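Local coordinates for protein Alp7A (Bacillus subtilis, PDB 5EC0) that probably forms nucleotide-driven actin-like filaments that segregate plasmid DNA in Bacillus subtilis, binding ADP in the cleft of its actin-type fold, at residues Asn12-Asn17 with Glu25-Val30; Leu52-Leu57 with Val71-Glu76; Phe192-Lys197 with Ser373-Val378. One frame throughout, in Å; residues are numbered along the deposited sequence.

Contact 1. Residues Asn12-Asn17 with Glu25-Val30. With ADP (adenosine-5'-diphosphate), chain D.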
loop_
_atom_site.group_PDB
_atom_site.type_symbol
_atom_site.label_atom_id
_atom_site.label_comp_id
_atom_site.label_asym_id
_atom_site.label_seq_id
_atom_site.Cartn_x
_atom_site.Cartn_y
_atom_site.Cartn_z
ATOM N N ASN A 12 -1.065 1.558 5.648
ATOM C CA ASN A 12 -1.007 1.592 7.100
ATOM C C ASN A 12 0.122 0.691 7.598
ATOM O O ASN A 12 0.680 0.920 8.667
ATOM C CB ASN A 12 -2.340 1.153 7.715
ATOM C CG ASN A 12 -3.541 1.885 7.119
ATOM O OD1 ASN A 12 -3.518 3.101 6.932
ATOM N ND2 ASN A 12 -4.602 1.138 6.826
ATOM N N SER A 13 0.446 -0.333 6.809
ATOM C CA SER A 13 1.449 -1.323 7.184
ATOM C C SER A 13 2.788 -1.033 6.511
ATOM O O SER A 13 3.837 -1.021 7.158
ATOM C CB SER A 13 0.973 -2.728 6.819
ATOM O OG SER A 13 1.991 -3.691 7.023
ATOM N N MET A 14 2.732 -0.788 5.209
ATOM C CA MET A 14 3.909 -0.477 4.419
ATOM C C MET A 14 3.656 0.753 3.543
ATOM O O MET A 14 2.602 0.889 2.944
ATOM C CB MET A 14 4.307 -1.665 3.522
ATOM C CG MET A 14 4.696 -2.956 4.247
ATOM S SD MET A 14 6.178 -2.870 5.290
ATOM C CE MET A 14 7.456 -2.693 4.070
ATOM N N TYR A 15 4.633 1.645 3.508
ATOM C CA TYR A 15 4.822 2.604 2.437
ATOM C C TYR A 15 5.377 1.836 1.235
ATOM O O TYR A 15 6.350 1.111 1.385
ATOM C CB TYR A 15 5.799 3.708 2.883
ATOM C CG TYR A 15 6.325 4.589 1.774
ATOM C CD1 TYR A 15 7.399 4.186 0.983
ATOM C CD2 TYR A 15 5.760 5.829 1.530
ATOM C CE1 TYR A 15 7.881 4.991 -0.035
ATOM C CE2 TYR A 15 6.249 6.656 0.519
ATOM C CZ TYR A 15 7.300 6.222 -0.266
ATOM O OH TYR A 15 7.780 7.026 -1.261
ATOM N N MET A 16 4.763 1.979 0.061
ATOM C CA MET A 16 5.253 1.287 -1.131
ATOM C C MET A 16 5.283 2.267 -2.267
ATOM O O MET A 16 4.399 3.136 -2.368
ATOM C CB MET A 16 4.372 0.078 -1.482
ATOM C CG MET A 16 3.918 -0.763 -0.274
ATOM S SD MET A 16 2.904 -2.146 -0.787
ATOM C CE MET A 16 1.599 -1.263 -1.620
ATOM N N ASN A 17 6.273 2.150 -3.142
ATOM C CA ASN A 17 6.285 3.142 -4.187
ATOM C C ASN A 17 6.934 2.521 -5.440
ATOM O O ASN A 17 7.791 1.639 -5.347
ATOM C CB ASN A 17 7.040 4.397 -3.692
ATOM C CG ASN A 17 8.529 4.154 -3.531
ATOM O OD1 ASN A 17 9.243 3.981 -4.518
ATOM N ND2 ASN A 17 8.907 3.781 -2.341
ATOM N N GLU A 25 9.813 -0.826 -0.698
ATOM C CA GLU A 25 8.862 -0.472 0.340
ATOM C C GLU A 25 9.571 -0.314 1.683
ATOM O O GLU A 25 10.684 -0.791 1.868
ATOM C CB GLU A 25 7.749 -1.519 0.437
ATOM C CG GLU A 25 8.218 -2.960 0.479
ATOM C CD GLU A 25 7.063 -3.949 0.639
ATOM O OE1 GLU A 25 5.960 -3.512 1.003
ATOM O OE2 GLU A 25 7.250 -5.166 0.404
ATOM N N LEU A 26 8.910 0.373 2.603
ATOM C CA LEU A 26 9.466 0.739 3.898
ATOM C C LEU A 26 8.387 0.555 4.922
ATOM O O LEU A 26 7.218 0.795 4.620
ATOM C CB LEU A 26 9.922 2.209 3.933
ATOM C CG LEU A 26 10.932 2.783 2.939
ATOM C CD1 LEU A 26 10.959 4.308 3.038
ATOM C CD2 LEU A 26 12.304 2.201 3.216
ATOM N N PRO A 27 8.767 0.157 6.141
ATOM C CA PRO A 27 7.822 0.192 7.261
ATOM C C PRO A 27 7.260 1.600 7.416
ATOM O O PRO A 27 7.988 2.560 7.161
ATOM C CB PRO A 27 8.679 -0.205 8.465
ATOM C CG PRO A 27 9.799 -0.999 7.882
ATOM C CD PRO A 27 10.067 -0.423 6.521
ATOM N N THR A 28 6.002 1.720 7.827
ATOM C CA THR A 28 5.313 3.017 7.867
ATOM C C THR A 28 5.781 3.941 9.001
ATOM O O THR A 28 5.607 5.156 8.935
ATOM C CB THR A 28 3.774 2.798 7.969
ATOM O OG1 THR A 28 3.321 2.105 6.801
ATOM C CG2 THR A 28 3.014 4.110 8.062
ATOM N N ASN A 29 6.394 3.366 10.026
ATOM C CA ASN A 29 6.842 4.124 11.196
ATOM C C ASN A 29 7.691 5.351 10.919
ATOM O O ASN A 29 8.672 5.291 10.179
ATOM C CB ASN A 29 7.628 3.210 12.129
ATOM C CG ASN A 29 6.874 1.955 12.460
ATOM O OD1 ASN A 29 7.133 0.896 11.888
ATOM N ND2 ASN A 29 5.914 2.064 13.370
ATOM N N VAL A 30 7.291 6.462 11.530
ATOM C CA VAL A 30 8.077 7.690 11.562
ATOM C C VAL A 30 8.145 8.167 13.007
ATOM O O VAL A 30 7.112 8.440 13.620
ATOM C CB VAL A 30 7.472 8.801 10.697
ATOM C CG1 VAL A 30 8.187 10.136 10.968
ATOM C CG2 VAL A 30 7.533 8.439 9.221
HETATM P PB ADP D . -2.903 -1.818 5.253
HETATM O O1B ADP D . -2.263 -0.773 4.348
HETATM O O2B ADP D . -4.211 -1.419 5.914
HETATM O O3B ADP D . -1.979 -2.496 6.238
HETATM P PA ADP D . -2.319 -3.790 3.214
HETATM O O1A ADP D . -0.954 -3.141 3.166
HETATM O O2A ADP D . -3.063 -4.092 1.925
HETATM O O3A ADP D . -3.313 -3.001 4.224
HETATM O "O5'" ADP D . -2.208 -5.157 4.031
HETATM C "C5'" ADP D . -1.207 -5.382 5.015
HETATM C "C4'" ADP D . -1.239 -6.879 5.238
HETATM O "O4'" ADP D . -0.621 -7.506 4.119
HETATM C "C3'" ADP D . -0.460 -7.355 6.449
HETATM O "O3'" ADP D . -1.337 -7.569 7.555
HETATM C "C2'" ADP D . 0.144 -8.675 6.012
HETATM O "O2'" ADP D . -0.529 -9.719 6.716
HETATM C "C1'" ADP D . -0.157 -8.787 4.522
HETATM N N9 ADP D . 1.009 -9.157 3.687
HETATM C C8 ADP D . 0.954 -10.117 2.740
HETATM N N7 ADP D . 2.145 -10.256 2.116
HETATM C C5 ADP D . 2.981 -9.357 2.660
HETATM C C6 ADP D . 4.396 -9.005 2.431
HETATM N N6 ADP D . 5.110 -9.668 1.480
HETATM N N1 ADP D . 4.922 -8.017 3.188
HETATM C C2 ADP D . 4.184 -7.385 4.130
HETATM N N3 ADP D . 2.882 -7.649 4.402
HETATM C C4 ADP D . 2.236 -8.627 3.702
#
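The loop leading into a beta hairpin, Asn12 and Ser13, lines the ADP pocket of this actin-like fold, and in the hairpin behind it, strands 14-19 and 22-33, Tyr15 pairs with Leu26 and Met14 folds onto Glu25. Tyr15 and Leu26 form an antiparallel hydrogen-bonded pair. Leu26 N donates to Tyr15 O at 2.9 Å and 161°. The return bond, Tyr15 N to Leu26 O, is also 2.9 Å but more bent, at 135°. The two side chains lie side by side and point the same way, with Tyr15 CD1 4.1 Å from Leu26 CD1. Helix 95-112 touches the tyrosine through Thr100 and Ala104.

Met14 starts away from strand 25-27, but bends at chi2 and chi3 bring its methyl back. Met14 CE then sits 3.5 Å from Leu26 C, the carbonyl carbon. Glu25 CG stands between its own backbone N and carbonyl carbon (chi1 48°), and the chain runs extended beyond it. Glu25 OE1 comes alongside Met16, 3.7 Å from Met16 CG, and also meets the methyl of Met14. The other oxygen, OE2, makes a salt bridge to Arg362, itself a residue of the ADP pocket.

The loop before strand 14-19 binds the beta-phosphate. Asn12 N donates to ADP O1B at 2.9 Å, and Asn12 ND2 to ADP O2B at 2.7 Å. Behind this loop, Thr28 OG1 lies 3.2 Å from Ser13 O and is hydrogen-bonded to Gly11 O.

Two oxygens of the beta-phosphate are thus gripped by one residue, through its backbone and its side chain. Both methionines lie against Glu25 OE1, while the salt bridge of OE2 to Arg362 probably helps to balance the charge.

Contact 2. Residues Leu52-Leu57 with Val71-Glu76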
loop_
_atom_site.group_PDB
_atom_site.type_symbol
_atom_site.label_atom_id
_atom_site.label_comp_id
_atom_site.label_asym_id
_atom_site.label_seq_id
_atom_site.Cartn_x
_atom_site.Cartn_y
_atom_site.Cartn_z
ATOM N N LEU A 52 21.447 2.270 3.456
ATOM C CA LEU A 52 20.699 3.430 3.924
ATOM C C LEU A 52 19.229 3.106 4.220
ATOM O O LEU A 52 18.596 3.753 5.050
ATOM C CB LEU A 52 20.783 4.542 2.887
ATOM C CG LEU A 52 20.085 5.865 3.197
ATOM C CD1 LEU A 52 20.688 6.516 4.450
ATOM C CD2 LEU A 52 20.173 6.789 1.993
ATOM N N LYS A 53 18.692 2.106 3.535
ATOM C CA LYS A 53 17.268 1.812 3.617
ATOM C C LYS A 53 16.849 1.523 5.057
ATOM O O LYS A 53 15.807 2.001 5.511
ATOM C CB LYS A 53 16.910 0.632 2.712
ATOM C CG LYS A 53 15.429 0.514 2.422
ATOM C CD LYS A 53 15.141 -0.659 1.508
ATOM C CE LYS A 53 13.904 -1.405 1.976
ATOM N NZ LYS A 53 13.417 -2.393 0.978
ATOM N N ASP A 54 17.685 0.781 5.779
ATOM C CA ASP A 54 17.404 0.446 7.173
ATOM C C ASP A 54 17.961 1.498 8.119
ATOM O O ASP A 54 17.869 1.350 9.334
ATOM C CB ASP A 54 17.984 -0.930 7.548
ATOM C CG ASP A 54 17.254 -2.095 6.872
ATOM O OD1 ASP A 54 16.203 -1.862 6.222
ATOM O OD2 ASP A 54 17.732 -3.247 7.008
ATOM N N ARG A 55 18.553 2.553 7.578
ATOM C CA ARG A 55 19.241 3.517 8.437
ATOM C C ARG A 55 18.805 4.948 8.099
ATOM O O ARG A 55 19.634 5.855 8.021
ATOM C CB ARG A 55 20.766 3.355 8.315
ATOM C CG ARG A 55 21.281 1.915 8.625
ATOM C CD ARG A 55 22.768 1.741 8.337
ATOM N NE ARG A 55 23.228 0.358 8.544
ATOM C CZ ARG A 55 23.897 -0.090 9.609
ATOM N NH1 ARG A 55 24.216 0.728 10.609
ATOM N NH2 ARG A 55 24.265 -1.368 9.672
ATOM N N LEU A 56 17.498 5.141 7.922
ATOM C CA LEU A 56 16.964 6.438 7.492
ATOM C C LEU A 56 16.820 7.448 8.623
ATOM O O LEU A 56 15.866 7.409 9.405
ATOM C CB LEU A 56 15.607 6.256 6.806
ATOM C CG LEU A 56 15.723 5.601 5.434
ATOM C CD1 LEU A 56 14.363 5.362 4.842
ATOM C CD2 LEU A 56 16.588 6.437 4.507
ATOM N N LEU A 57 17.763 8.373 8.677
ATOM C CA LEU A 57 17.730 9.462 9.632
ATOM C C LEU A 57 17.818 10.760 8.848
ATOM O O LEU A 57 18.857 11.072 8.260
ATOM C CB LEU A 57 18.888 9.345 10.628
ATOM C CG LEU A 57 19.100 10.502 11.610
ATOM C CD1 LEU A 57 17.886 10.697 12.520
ATOM C CD2 LEU A 57 20.382 10.292 12.438
ATOM N N VAL A 71 12.880 7.125 10.133
ATOM C CA VAL A 71 11.923 6.651 9.144
ATOM C C VAL A 71 12.105 5.173 8.824
ATOM O O VAL A 71 13.227 4.707 8.628
ATOM C CB VAL A 71 12.050 7.424 7.821
ATOM C CG1 VAL A 71 11.023 6.922 6.818
ATOM C CG2 VAL A 71 11.971 8.944 8.051
ATOM N N GLY A 72 11.003 4.440 8.738
ATOM C CA GLY A 72 11.068 3.051 8.333
ATOM C C GLY A 72 11.620 2.158 9.427
ATOM O O GLY A 72 11.336 2.357 10.616
ATOM N N GLU A 73 12.420 1.178 9.016
ATOM C CA GLU A 73 12.933 0.158 9.920
ATOM C C GLU A 73 13.778 0.741 11.052
ATOM O O GLU A 73 13.839 0.158 12.131
ATOM C CB GLU A 73 13.749 -0.879 9.139
ATOM C CG GLU A 73 14.049 -2.159 9.905
ATOM C CD GLU A 73 12.788 -2.926 10.298
ATOM O OE1 GLU A 73 11.905 -3.102 9.429
ATOM O OE2 GLU A 73 12.690 -3.359 11.471
ATOM N N LEU A 74 14.433 1.878 10.810
ATOM C CA LEU A 74 15.213 2.523 11.865
ATOM C C LEU A 74 14.309 3.071 12.975
ATOM O O LEU A 74 14.735 3.211 14.117
ATOM C CB LEU A 74 16.087 3.645 11.296
ATOM C CG LEU A 74 17.118 4.231 12.273
ATOM C CD1 LEU A 74 18.046 3.139 12.827
ATOM C CD2 LEU A 74 17.920 5.348 11.603
ATOM N N ALA A 75 13.060 3.378 12.639
ATOM C CA ALA A 75 12.105 3.881 13.623
ATOM C C ALA A 75 11.470 2.748 14.440
ATOM O O ALA A 75 10.791 2.997 15.441
ATOM C CB ALA A 75 11.021 4.705 12.929
ATOM N N GLU A 76 11.711 1.508 14.025
ATOM C CA GLU A 76 10.965 0.363 14.549
ATOM C C GLU A 76 11.051 0.140 16.071
ATOM O O GLU A 76 10.016 -0.004 16.720
ATOM C CB GLU A 76 11.399 -0.920 13.831
ATOM C CG GLU A 76 10.311 -1.956 13.769
ATOM C CD GLU A 76 9.077 -1.421 13.077
ATOM O OE1 GLU A 76 7.982 -1.475 13.679
ATOM O OE2 GLU A 76 9.215 -0.937 11.931
HETATM O O HOH W 1 13.319 0.954 6.217
HETATM O O HOH W 2 15.248 2.920 8.154
#
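Leu74 lies against the backbone of Asp54, Arg55 and Leu56, while Leu56 meets Val71 side chain to side chain. Leu74 CG is anti to its backbone N (chi1 -170°). Leu74 CB rests 3.5 Å from Asp54 O. Further out, Leu74 CD2 comes 3.6 Å from Arg55 C and equally near Leu56 O. The same methyl touches Leu57 CB at 4.2 Å. An alanine in place of Leu74 would keep the CB contact to Asp54 O but would probably open a gap beside Arg55, Leu56 and Leu57 where the CD2 methyl now packs.

Leu56 and Val71 are turned at a slant to one another, with their CB atoms 3.9 Å apart. Val71 also packs on Val99 and Ala103 of helix 95-112. In the backbone, Val71 N donates to Leu56 O at 3.1 Å, tilted 18° from the carbonyl plane.

Asp54 and Glu73 lie side by side and point the same way, their carboxylate planes 69° apart. Asp54 OD1 and Glu73 OE1 remain 5.5 Å from each other, so any repulsion between the like charges is probably mild.

Two waters join the backbones beside the Val71-Leu56 bond. One has four bonds: it donates to Val71 O, at 2.7 Å, and to Lys53 O, and it accepts from Leu56 N and Leu74 N. The other accepts from Glu73 N and donates to Lys53 O, 2.8 Å away. Gly72, with positive phi, probably helps turn the chain so that the amides of Glu73 and Leu74 face these waters.

The contact lies at the open end of the beta hairpin of strands 56-62 and 65-71, where one direct backbone bond is joined by water bridges.

Contact 3. Residues Phe192-Lys197 with Ser373-Val378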
loop_
_atom_site.group_PDB
_atom_site.type_symbol
_atom_site.label_atom_id
_atom_site.label_comp_id
_atom_site.label_asym_id
_atom_site.label_seq_id
_atom_site.Cartn_x
_atom_site.Cartn_y
_atom_site.Cartn_z
ATOM N N PHE A 192 0.949 -2.580 -18.183
ATOM C CA PHE A 192 1.755 -1.355 -18.186
ATOM C C PHE A 192 2.028 -0.812 -19.603
ATOM O O PHE A 192 2.469 0.322 -19.762
ATOM C CB PHE A 192 3.078 -1.592 -17.454
ATOM C CG PHE A 192 2.909 -1.968 -16.000
ATOM C CD1 PHE A 192 1.810 -1.514 -15.276
ATOM C CD2 PHE A 192 3.849 -2.768 -15.359
ATOM C CE1 PHE A 192 1.637 -1.860 -13.946
ATOM C CE2 PHE A 192 3.694 -3.118 -14.029
ATOM C CZ PHE A 192 2.577 -2.656 -13.310
ATOM N N ASP A 193 1.769 -1.621 -20.624
ATOM C CA ASP A 193 1.854 -1.150 -22.003
ATOM C C ASP A 193 0.530 -0.573 -22.464
ATOM O O ASP A 193 0.364 -0.294 -23.649
ATOM C CB ASP A 193 2.274 -2.278 -22.951
ATOM C CG ASP A 193 3.682 -2.770 -22.686
ATOM O OD1 ASP A 193 4.536 -1.961 -22.274
ATOM O OD2 ASP A 193 3.935 -3.969 -22.884
ATOM N N LEU A 194 -0.410 -0.424 -21.528
ATOM C CA LEU A 194 -1.734 0.169 -21.784
ATOM C C LEU A 194 -2.570 -0.637 -22.782
ATOM O O LEU A 194 -3.461 -0.105 -23.435
ATOM C CB LEU A 194 -1.591 1.618 -22.273
ATOM C CG LEU A 194 -0.636 2.470 -21.430
ATOM C CD1 LEU A 194 -0.466 3.878 -22.016
ATOM C CD2 LEU A 194 -1.121 2.524 -19.990
ATOM N N GLU A 195 -2.276 -1.929 -22.880
ATOM C CA GLU A 195 -3.098 -2.866 -23.627
ATOM C C GLU A 195 -4.221 -3.378 -22.733
ATOM O O GLU A 195 -3.977 -3.653 -21.561
ATOM C CB GLU A 195 -2.239 -4.031 -24.130
ATOM C CG GLU A 195 -1.077 -3.605 -25.024
ATOM C CD GLU A 195 0.032 -4.636 -25.087
ATOM O OE1 GLU A 195 -0.088 -5.696 -24.427
ATOM O OE2 GLU A 195 1.028 -4.388 -25.804
ATOM N N ASP A 196 -5.442 -3.484 -23.273
ATOM C CA ASP A 196 -6.556 -4.153 -22.577
ATOM C C ASP A 196 -6.189 -5.610 -22.254
ATOM O O ASP A 196 -5.711 -6.335 -23.112
ATOM C CB ASP A 196 -7.855 -4.150 -23.408
ATOM C CG ASP A 196 -8.551 -2.781 -23.463
ATOM O OD1 ASP A 196 -8.193 -1.852 -22.708
ATOM O OD2 ASP A 196 -9.494 -2.649 -24.272
ATOM N N LYS A 197 -6.422 -6.022 -21.013
ATOM C CA LYS A 197 -6.113 -7.372 -20.568
ATOM C C LYS A 197 -7.257 -8.333 -20.859
ATOM O O LYS A 197 -8.411 -8.070 -20.513
ATOM C CB LYS A 197 -5.797 -7.370 -19.068
ATOM C CG LYS A 197 -4.402 -6.839 -18.774
ATOM C CD LYS A 197 -4.227 -6.471 -17.309
ATOM C CE LYS A 197 -4.184 -7.687 -16.436
ATOM N NZ LYS A 197 -3.356 -7.424 -15.195
ATOM N N SER A 373 -0.031 6.333 -14.673
ATOM C CA SER A 373 1.113 7.210 -14.902
ATOM C C SER A 373 1.708 6.940 -16.286
ATOM O O SER A 373 2.204 7.860 -16.913
ATOM C CB SER A 373 2.170 7.054 -13.790
ATOM O OG SER A 373 2.814 5.797 -13.859
ATOM N N ARG A 374 1.633 5.704 -16.784
ATOM C CA ARG A 374 2.060 5.447 -18.167
ATOM C C ARG A 374 1.115 6.072 -19.188
ATOM O O ARG A 374 1.547 6.489 -20.249
ATOM C CB ARG A 374 2.154 3.953 -18.479
ATOM C CG ARG A 374 2.962 3.148 -17.502
ATOM C CD ARG A 374 4.399 2.971 -17.906
ATOM N NE ARG A 374 5.021 2.063 -16.943
ATOM C CZ ARG A 374 5.759 1.006 -17.263
ATOM N NH1 ARG A 374 5.994 0.714 -18.538
ATOM N NH2 ARG A 374 6.268 0.249 -16.299
ATOM N N ALA A 375 -0.177 6.101 -18.892
ATOM C CA ALA A 375 -1.122 6.681 -19.836
ATOM C C ALA A 375 -0.902 8.182 -19.849
ATOM O O ALA A 375 -0.906 8.822 -20.907
ATOM C CB ALA A 375 -2.551 6.329 -19.467
ATOM N N GLU A 376 -0.655 8.737 -18.669
ATOM C CA GLU A 376 -0.372 10.156 -18.570
ATOM C C GLU A 376 0.906 10.519 -19.329
ATOM O O GLU A 376 0.947 11.514 -20.046
ATOM C CB GLU A 376 -0.257 10.580 -17.106
ATOM C CG GLU A 376 -0.071 12.075 -16.943
ATOM C CD GLU A 376 -1.339 12.854 -17.265
ATOM O OE1 GLU A 376 -2.445 12.279 -17.132
ATOM O OE2 GLU A 376 -1.223 14.039 -17.646
ATOM N N GLN A 377 1.938 9.692 -19.177
ATOM C CA GLN A 377 3.219 9.906 -19.840
ATOM C C GLN A 377 3.080 9.840 -21.365
ATOM O O GLN A 377 3.734 10.589 -22.078
ATOM C CB GLN A 377 4.254 8.872 -19.361
ATOM C CG GLN A 377 5.717 9.330 -19.496
ATOM C CD GLN A 377 6.760 8.229 -19.225
ATOM O OE1 GLN A 377 6.445 7.151 -18.706
ATOM N NE2 GLN A 377 8.013 8.508 -19.587
ATOM N N VAL A 378 2.237 8.935 -21.859
ATOM C CA VAL A 378 1.967 8.838 -23.295
ATOM C C VAL A 378 1.245 10.092 -23.786
ATOM O O VAL A 378 1.547 10.637 -24.844
ATOM C CB VAL A 378 1.111 7.590 -23.622
ATOM C CG1 VAL A 378 0.604 7.634 -25.073
ATOM C CG2 VAL A 378 1.906 6.332 -23.361
#
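A loop packs on a helix at the protein surface here, with Phe192 and Leu194 set against Arg374, Ala375 and Val378. The loop follows helix 185-189, and the helix is the C-terminal one, 364-386. The contact is made by van der Waals packing.

Phe192 CB sits over the centre of the Arg374 guanidinium, 3.7 Å above its plane. The phenyl ring is turned 27° from that plane, and Phe192 CD2 lies 4.0 Å from Arg374 NH2. The chi2 of Arg374 (-94°) puts its CD 3.8 Å from Phe192 O. The guanidinium is anchored within its own helix, by a salt bridge from NE to Glu370. Tyr367 of the same helix meets the Phe192 ring edge-to-face.

Leu194 has positive phi, in the left-handed helical region, and its side chain is directed at the helix. Leu194 CD1 reaches the helix backbone, 3.6 Å from Ala375 CA. It also meets Val378 CG2 at 3.7 Å, the two side chains sliding past each other in opposite directions. Leu194 CD2 lies 3.9 Å from Arg374 CB.

Helix 364-386 also touches strands 2-10 and 119-129, through Gln377 and Ser373. The contact thus ties the loop leading to strand 207-213 to a C-terminal helix that returns to the N-terminal sheet, as in the actin family.

How the contacts relate
Contacts 1 and 2 both reach the same mixed sheet and touch: Asn29 O probably accepts a hydrogen bond from Gly72 N, and Pro27 packs on Glu73. Their centres are about 11 Å apart. Both are partly buried, but contact 1 lies nearer the centre of the chain, paired strand to strand beside the nucleotide. Contact 2 is farther out and uses bridging waters between the backbones. Contact 3 is a surface contact with its centre about 26 Å from that of contact 1, and it touches neither of the others. It joins a loop to a helix through side-chain packing, with its charged group held from within the helix. That helix still reaches strand 2-10, the sheet neighbour of strand 14-19 in contact 1.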